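Local coordinates for protein omega-class glutathione S-transferase (Bombyx mori, PDB 3WD6) that binds glutathione and probably acts as a glutathione transferase and glutathione-dependent dehydroascorbate reductase, at residues N34-C38 against N245-L249; C38-T44 against V78-E82. All blocks are in the same frame, centred on the assembly; numbering follows the deposited sequence.

Contact 1: N34-C38 against N245-L249. With GSH (glutathione), chain J.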
loop_
_atom_site.group_PDB
_atom_site.type_symbol
_atom_site.label_atom_id
_atom_site.label_comp_id
_atom_site.label_asym_id
_atom_site.label_seq_id
_atom_site.Cartn_x
_atom_site.Cartn_y
_atom_site.Cartn_z
ATOM N N ASN A 34 5.100 -10.636 2.477
ATOM C CA ASN A 34 4.036 -9.654 2.665
ATOM C C ASN A 34 3.531 -9.667 4.100
ATOM O O ASN A 34 3.841 -10.605 4.855
ATOM C CB ASN A 34 2.886 -10.068 1.730
ATOM C CG ASN A 34 1.732 -9.084 1.715
ATOM O OD1 ASN A 34 1.918 -7.867 1.555
ATOM N ND2 ASN A 34 0.514 -9.613 1.862
ATOM N N MET A 35 2.775 -8.636 4.491
ATOM C CA MET A 35 1.777 -8.842 5.537
ATOM C C MET A 35 0.498 -8.104 5.173
ATOM O O MET A 35 0.537 -6.959 4.714
ATOM C CB MET A 35 2.289 -8.566 6.946
ATOM C CG MET A 35 2.011 -7.211 7.472
ATOM S SD MET A 35 0.454 -7.037 8.411
ATOM C CE MET A 35 0.840 -5.423 9.133
ATOM N N ARG A 36 -0.624 -8.803 5.361
ATOM C CA ARG A 36 -1.894 -8.484 4.712
ATOM C C ARG A 36 -2.318 -7.027 4.922
ATOM O O ARG A 36 -2.947 -6.418 4.043
ATOM C CB ARG A 36 -2.990 -9.463 5.177
ATOM C CG ARG A 36 -4.356 -9.306 4.483
ATOM C CD ARG A 36 -4.366 -9.961 3.107
ATOM N NE ARG A 36 -5.647 -9.798 2.411
ATOM C CZ ARG A 36 -6.113 -8.638 1.931
ATOM N NH1 ARG A 36 -5.422 -7.502 2.092
ATOM N NH2 ARG A 36 -7.277 -8.618 1.286
ATOM N N TYR A 37 -1.944 -6.467 6.070
ATOM C CA TYR A 37 -2.405 -5.147 6.474
ATOM C C TYR A 37 -1.304 -4.119 6.267
ATOM O O TYR A 37 -1.475 -2.940 6.590
ATOM C CB TYR A 37 -2.874 -5.205 7.948
ATOM C CG TYR A 37 -3.930 -6.277 8.136
ATOM C CD1 TYR A 37 -5.285 -5.991 7.989
ATOM C CD2 TYR A 37 -3.568 -7.586 8.389
ATOM C CE1 TYR A 37 -6.252 -6.993 8.122
ATOM C CE2 TYR A 37 -4.513 -8.581 8.527
ATOM C CZ TYR A 37 -5.850 -8.290 8.382
ATOM O OH TYR A 37 -6.776 -9.316 8.529
ATOM N N CYS A 38 -0.168 -4.552 5.723
ATOM C CA CYS A 38 0.905 -3.602 5.460
ATOM C C CYS A 38 0.649 -2.746 4.203
ATOM O O CYS A 38 0.617 -3.267 3.074
ATOM C CB CYS A 38 2.268 -4.299 5.369
ATOM S SG CYS A 38 3.606 -3.107 5.011
ATOM N N ASN A 245 -3.920 -9.422 15.597
ATOM C CA ASN A 245 -4.426 -10.654 15.016
ATOM C C ASN A 245 -4.284 -10.536 13.488
ATOM O O ASN A 245 -4.988 -9.754 12.830
ATOM C CB ASN A 245 -5.874 -10.895 15.442
ATOM C CG ASN A 245 -6.438 -12.198 14.899
ATOM O OD1 ASN A 245 -5.755 -12.943 14.178
ATOM N ND2 ASN A 245 -7.693 -12.482 15.237
ATOM N N TYR A 246 -3.337 -11.286 12.938
ATOM C CA TYR A 246 -3.079 -11.271 11.502
ATOM C C TYR A 246 -3.995 -12.220 10.725
ATOM O O TYR A 246 -3.871 -12.322 9.516
ATOM C CB TYR A 246 -1.623 -11.657 11.221
ATOM C CG TYR A 246 -0.582 -10.691 11.758
ATOM C CD1 TYR A 246 -0.555 -9.364 11.346
ATOM C CD2 TYR A 246 0.401 -11.116 12.646
ATOM C CE1 TYR A 246 0.409 -8.477 11.830
ATOM C CE2 TYR A 246 1.371 -10.247 13.127
ATOM C CZ TYR A 246 1.373 -8.929 12.719
ATOM O OH TYR A 246 2.337 -8.053 13.190
ATOM N N GLU A 247 -4.907 -12.911 11.399
ATOM C CA GLU A 247 -5.698 -13.936 10.716
ATOM C C GLU A 247 -7.189 -13.610 10.590
ATOM O O GLU A 247 -7.999 -14.471 10.208
ATOM C CB GLU A 247 -5.504 -15.304 11.390
ATOM C CG GLU A 247 -4.045 -15.745 11.495
ATOM C CD GLU A 247 -3.326 -15.708 10.158
ATOM O OE1 GLU A 247 -3.843 -16.296 9.180
ATOM O OE2 GLU A 247 -2.245 -15.087 10.086
ATOM N N LEU A 248 -7.561 -12.374 10.896
ATOM C CA LEU A 248 -8.961 -11.977 10.746
ATOM C C LEU A 248 -9.580 -12.425 9.410
ATOM O O LEU A 248 -10.752 -12.761 9.350
ATOM C CB LEU A 248 -9.125 -10.473 10.961
ATOM C CG LEU A 248 -8.790 -10.064 12.403
ATOM C CD1 LEU A 248 -8.754 -8.538 12.564
ATOM C CD2 LEU A 248 -9.776 -10.707 13.375
ATOM N N LEU A 249 -8.795 -12.463 8.339
ATOM C CA LEU A 249 -9.343 -12.877 7.040
ATOM C C LEU A 249 -9.196 -14.362 6.717
ATOM O O LEU A 249 -9.425 -14.776 5.567
ATOM C CB LEU A 249 -8.706 -12.065 5.912
ATOM C CG LEU A 249 -9.254 -10.650 5.809
ATOM C CD1 LEU A 249 -8.433 -9.874 4.808
ATOM C CD2 LEU A 249 -10.742 -10.681 5.432
HETATM N N1 GSH J . 10.464 1.945 3.326
HETATM C CA1 GSH J . 9.911 0.587 3.384
HETATM C C1 GSH J . 9.149 0.217 2.116
HETATM O O11 GSH J . 9.053 -1.002 1.722
HETATM O O12 GSH J . 8.624 1.155 1.419
HETATM C CB1 GSH J . 9.031 0.478 4.622
HETATM C CG1 GSH J . 8.157 -0.726 4.765
HETATM C CD1 GSH J . 7.618 -0.973 6.152
HETATM O OE1 GSH J . 7.619 -0.099 7.012
HETATM N N2 GSH J . 7.086 -2.258 6.490
HETATM C CA2 GSH J . 6.601 -2.442 7.862
HETATM C C2 GSH J . 7.514 -3.440 8.542
HETATM O O2 GSH J . 7.872 -4.432 7.919
HETATM C CB2 GSH J . 5.217 -2.986 7.838
HETATM S SG2 GSH J . 3.888 -1.887 7.510
HETATM N N3 GSH J . 7.938 -3.223 9.909
HETATM C CA3 GSH J . 8.815 -4.194 10.564
HETATM C C3 GSH J . 8.698 -4.285 12.033
HETATM O O31 GSH J . 7.593 -4.599 12.552
HETATM O O32 GSH J . 9.702 -4.060 12.753
HETATM O O HOH W 1 -6.047 -11.895 7.981
#
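The turn carrying glutathione-binding C38 shows how a binding-site loop can be packed from far along the sequence: following strand 31-34 of the thioredoxin-like N-terminal domain and leading into helix 39-51, it meets the C-terminal tail that follows helix 228-240. The turn is of type I, closed by the backbone bond from C38 N to M35 O (2.7 Å), and it sets R36 and Y37 facing residues 245-249.

Polar linkage between the two segments runs through one water. The water donates to Y246 O (2.7 Å), accepts from L249 N (2.8 Å) and lies 2.7 Å from Y37 OH, so a single molecule joins the phenol to two backbone groups of the tail. The tail is itself bent by an Asx turn, in which N245 OD1 accepts from E247 N at 2.9 Å.

Van der Waals packing supplies the rest. The Y37 ring reaches along the tail, with OH 3.6 Å from L248 CB and its edge at Y246 O (3.9 Å from CE2); beyond the two segments it stacks on F234 of helix 228-240. M35 SD makes an oblique Met-aromatic contact with Y246, 4.7 Å from the ring centroid and 3.7 Å from CE1. L249 CD1 lies over one face of the R36 guanidinium, 3.7 Å from NE, while the charge is engaged by Y224, through a hydrogen bond to its carbonyl and a cation-pi contact with its ring.

Between these two segments, then, the fit rests on packing and one bridging water, while E247 has its own bond to H16.

Contact 2: C38-T44 against V78-E82. With GSH (glutathione), chain J.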
loop_
_atom_site.group_PDB
_atom_site.type_symbol
_atom_site.label_atom_id
_atom_site.label_comp_id
_atom_site.label_asym_id
_atom_site.label_seq_id
_atom_site.Cartn_x
_atom_site.Cartn_y
_atom_site.Cartn_z
ATOM N N CYS A 38 -0.168 -4.552 5.723
ATOM C CA CYS A 38 0.905 -3.602 5.460
ATOM C C CYS A 38 0.649 -2.746 4.203
ATOM O O CYS A 38 0.617 -3.267 3.074
ATOM C CB CYS A 38 2.268 -4.299 5.369
ATOM S SG CYS A 38 3.606 -3.107 5.011
ATOM N N PRO A 39 0.488 -1.419 4.386
ATOM C CA PRO A 39 0.238 -0.626 3.165
ATOM C C PRO A 39 1.441 -0.620 2.240
ATOM O O PRO A 39 1.241 -0.555 1.013
ATOM C CB PRO A 39 -0.037 0.798 3.686
ATOM C CG PRO A 39 0.615 0.844 5.042
ATOM C CD PRO A 39 0.529 -0.588 5.601
ATOM N N TYR A 40 2.655 -0.666 2.802
ATOM C CA TYR A 40 3.849 -0.627 1.956
ATOM C C TYR A 40 3.903 -1.858 1.070
ATOM O O TYR A 40 4.138 -1.760 -0.145
ATOM C CB TYR A 40 5.130 -0.463 2.783
ATOM C CG TYR A 40 5.211 0.902 3.411
ATOM C CD1 TYR A 40 5.585 2.016 2.656
ATOM C CD2 TYR A 40 4.858 1.094 4.745
ATOM C CE1 TYR A 40 5.634 3.279 3.222
ATOM C CE2 TYR A 40 4.905 2.360 5.324
ATOM C CZ TYR A 40 5.296 3.445 4.558
ATOM O OH TYR A 40 5.328 4.698 5.128
ATOM N N ALA A 41 3.668 -3.018 1.671
ATOM C CA ALA A 41 3.630 -4.254 0.905
ATOM C C ALA A 41 2.478 -4.223 -0.111
ATOM O O ALA A 41 2.581 -4.828 -1.186
ATOM C CB ALA A 41 3.514 -5.437 1.838
ATOM N N GLN A 42 1.394 -3.512 0.215
ATOM C CA GLN A 42 0.246 -3.414 -0.704
ATOM C C GLN A 42 0.639 -2.813 -2.069
ATOM O O GLN A 42 0.100 -3.201 -3.118
ATOM C CB GLN A 42 -0.909 -2.618 -0.092
ATOM C CG GLN A 42 -2.182 -2.665 -0.931
ATOM C CD GLN A 42 -3.338 -1.894 -0.302
ATOM O OE1 GLN A 42 -3.178 -1.272 0.768
ATOM N NE2 GLN A 42 -4.511 -1.916 -0.967
ATOM N N ARG A 43 1.578 -1.870 -2.046
ATOM C CA ARG A 43 2.129 -1.306 -3.277
ATOM C C ARG A 43 2.599 -2.395 -4.223
ATOM O O ARG A 43 2.348 -2.327 -5.437
ATOM C CB ARG A 43 3.305 -0.378 -2.960
ATOM C CG ARG A 43 2.901 0.926 -2.365
ATOM C CD ARG A 43 4.102 1.619 -1.823
ATOM N NE ARG A 43 3.868 3.048 -1.651
ATOM C CZ ARG A 43 4.767 3.889 -1.160
ATOM N NH1 ARG A 43 5.963 3.427 -0.768
ATOM N NH2 ARG A 43 4.467 5.187 -1.074
ATOM N N THR A 44 3.288 -3.394 -3.673
ATOM C CA THR A 44 3.849 -4.456 -4.498
ATOM C C THR A 44 2.725 -5.340 -5.061
ATOM O O THR A 44 2.728 -5.677 -6.249
ATOM C CB THR A 44 4.883 -5.276 -3.704
ATOM O OG1 THR A 44 5.939 -4.407 -3.248
ATOM C CG2 THR A 44 5.462 -6.395 -4.569
ATOM N N VAL A 78 8.702 -5.760 5.387
ATOM C CA VAL A 78 7.948 -6.127 4.179
ATOM C C VAL A 78 7.603 -4.842 3.433
ATOM O O VAL A 78 7.507 -3.776 4.052
ATOM C CB VAL A 78 6.652 -6.896 4.511
ATOM C CG1 VAL A 78 6.969 -8.319 4.966
ATOM C CG2 VAL A 78 5.833 -6.145 5.560
ATOM N N PRO A 79 7.414 -4.919 2.108
ATOM C CA PRO A 79 7.531 -6.140 1.297
ATOM C C PRO A 79 8.979 -6.479 0.905
ATOM O O PRO A 79 9.917 -5.648 0.977
ATOM C CB PRO A 79 6.796 -5.751 0.005
ATOM C CG PRO A 79 7.173 -4.255 -0.167
ATOM C CD PRO A 79 7.119 -3.722 1.281
ATOM N N ALA A 80 9.140 -7.723 0.477
ATOM C CA ALA A 80 10.288 -8.122 -0.315
ATOM C C ALA A 80 9.796 -9.073 -1.417
ATOM O O ALA A 80 8.895 -9.901 -1.166
ATOM C CB ALA A 80 11.335 -8.808 0.550
ATOM N N ILE A 81 10.367 -8.956 -2.620
ATOM C CA ILE A 81 10.111 -9.949 -3.651
ATOM C C ILE A 81 11.328 -10.872 -3.849
ATOM O O ILE A 81 12.484 -10.451 -3.681
ATOM C CB ILE A 81 9.670 -9.313 -5.010
ATOM C CG1 ILE A 81 10.828 -8.554 -5.662
ATOM C CG2 ILE A 81 8.470 -8.398 -4.810
ATOM C CD1 ILE A 81 10.449 -7.879 -6.994
ATOM N N GLU A 82 11.060 -12.123 -4.205
ATOM C CA GLU A 82 12.113 -13.091 -4.488
ATOM C C GLU A 82 11.932 -13.491 -5.947
ATOM O O GLU A 82 10.929 -14.126 -6.305
ATOM C CB GLU A 82 11.994 -14.312 -3.563
ATOM C CG GLU A 82 13.133 -15.336 -3.694
ATOM C CD GLU A 82 13.266 -16.243 -2.444
ATOM O OE1 GLU A 82 14.322 -16.896 -2.258
ATOM O OE2 GLU A 82 12.308 -16.300 -1.641
HETATM N N1 GSH J . 10.464 1.945 3.326
HETATM C CA1 GSH J . 9.911 0.587 3.384
HETATM C C1 GSH J . 9.149 0.217 2.116
HETATM O O11 GSH J . 9.053 -1.002 1.722
HETATM O O12 GSH J . 8.624 1.155 1.419
HETATM C CB1 GSH J . 9.031 0.478 4.622
HETATM C CG1 GSH J . 8.157 -0.726 4.765
HETATM C CD1 GSH J . 7.618 -0.973 6.152
HETATM O OE1 GSH J . 7.619 -0.099 7.012
HETATM N N2 GSH J . 7.086 -2.258 6.490
HETATM C CA2 GSH J . 6.601 -2.442 7.862
HETATM C C2 GSH J . 7.514 -3.440 8.542
HETATM O O2 GSH J . 7.872 -4.432 7.919
HETATM C CB2 GSH J . 5.217 -2.986 7.838
HETATM S SG2 GSH J . 3.888 -1.887 7.510
HETATM N N3 GSH J . 7.938 -3.223 9.909
HETATM C CA3 GSH J . 8.815 -4.194 10.564
HETATM C C3 GSH J . 8.698 -4.285 12.033
HETATM O O31 GSH J . 7.593 -4.599 12.552
HETATM O O32 GSH J . 9.702 -4.060 12.753
#
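C38, the glutathione-binding cysteine, stands at the N-cap of helix 39-51. Its SG is placed to accept from A41 N at 3.3 Å, although the sulfur's modelled position is less certain than the rest, and it touches V78 CG2 at 3.8 Å. P39 starts the helix and turns to helix 177-189 instead. Y40 brings its backbone up to the facing loop, its C atom 3.7 Å from P79 CD, whereas its ring leads away to lie with one face over CB1 of glutathione; the hydroxyl bonds to Q130.

At A41 the backbones come nearest, the CA atoms of A41 and P79 being 4.4 Å apart. The small methyl allows this: A41 CB meets P79 CB at 3.8 Å, and A41 N lies 3.5 Å from P79 CD. The facing proline follows a cis peptide bond, the hallmark cis-proline loop of the thioredoxin fold, which in glutathione transferases presents the preceding residue's backbone to glutathione. V78 does so here, its N donating to GSH O2 (3.0 Å) and its O accepting from GSH N2 (2.9 Å), a ladder resembling an antiparallel strand pair.

One turn further along the helix, T44 points at the strand. Its OG1 packs 3.3 Å from P79 CG while hydrogen-bonding to T95 of helix 92-102, and its CG2 rests 3.6 Å from CG2 of I81 on strand 80-82.

In the fold
C38 ends segment 34-38 and begins segment 38-44, though it does not itself touch 245-249, so the turn held by the C-terminal tail runs straight into the helix that faces the cis-proline loop. Along the chain, contact 2 is nested within the loop closed by contact 1. Their centres are about 12 Å apart, yet they touch through N34 and M35: N34 C lies 3.8 Å from V78 CG1, and M35 N is 4.2 Å from A41 CB. Glutathione lies beside C38 and bonds to V78 of contact 2. Y40 and P79 also line its pocket, with S92 and E91 bonding to it further on, whereas residues 245-249 join this site indirectly, by packing on the turn.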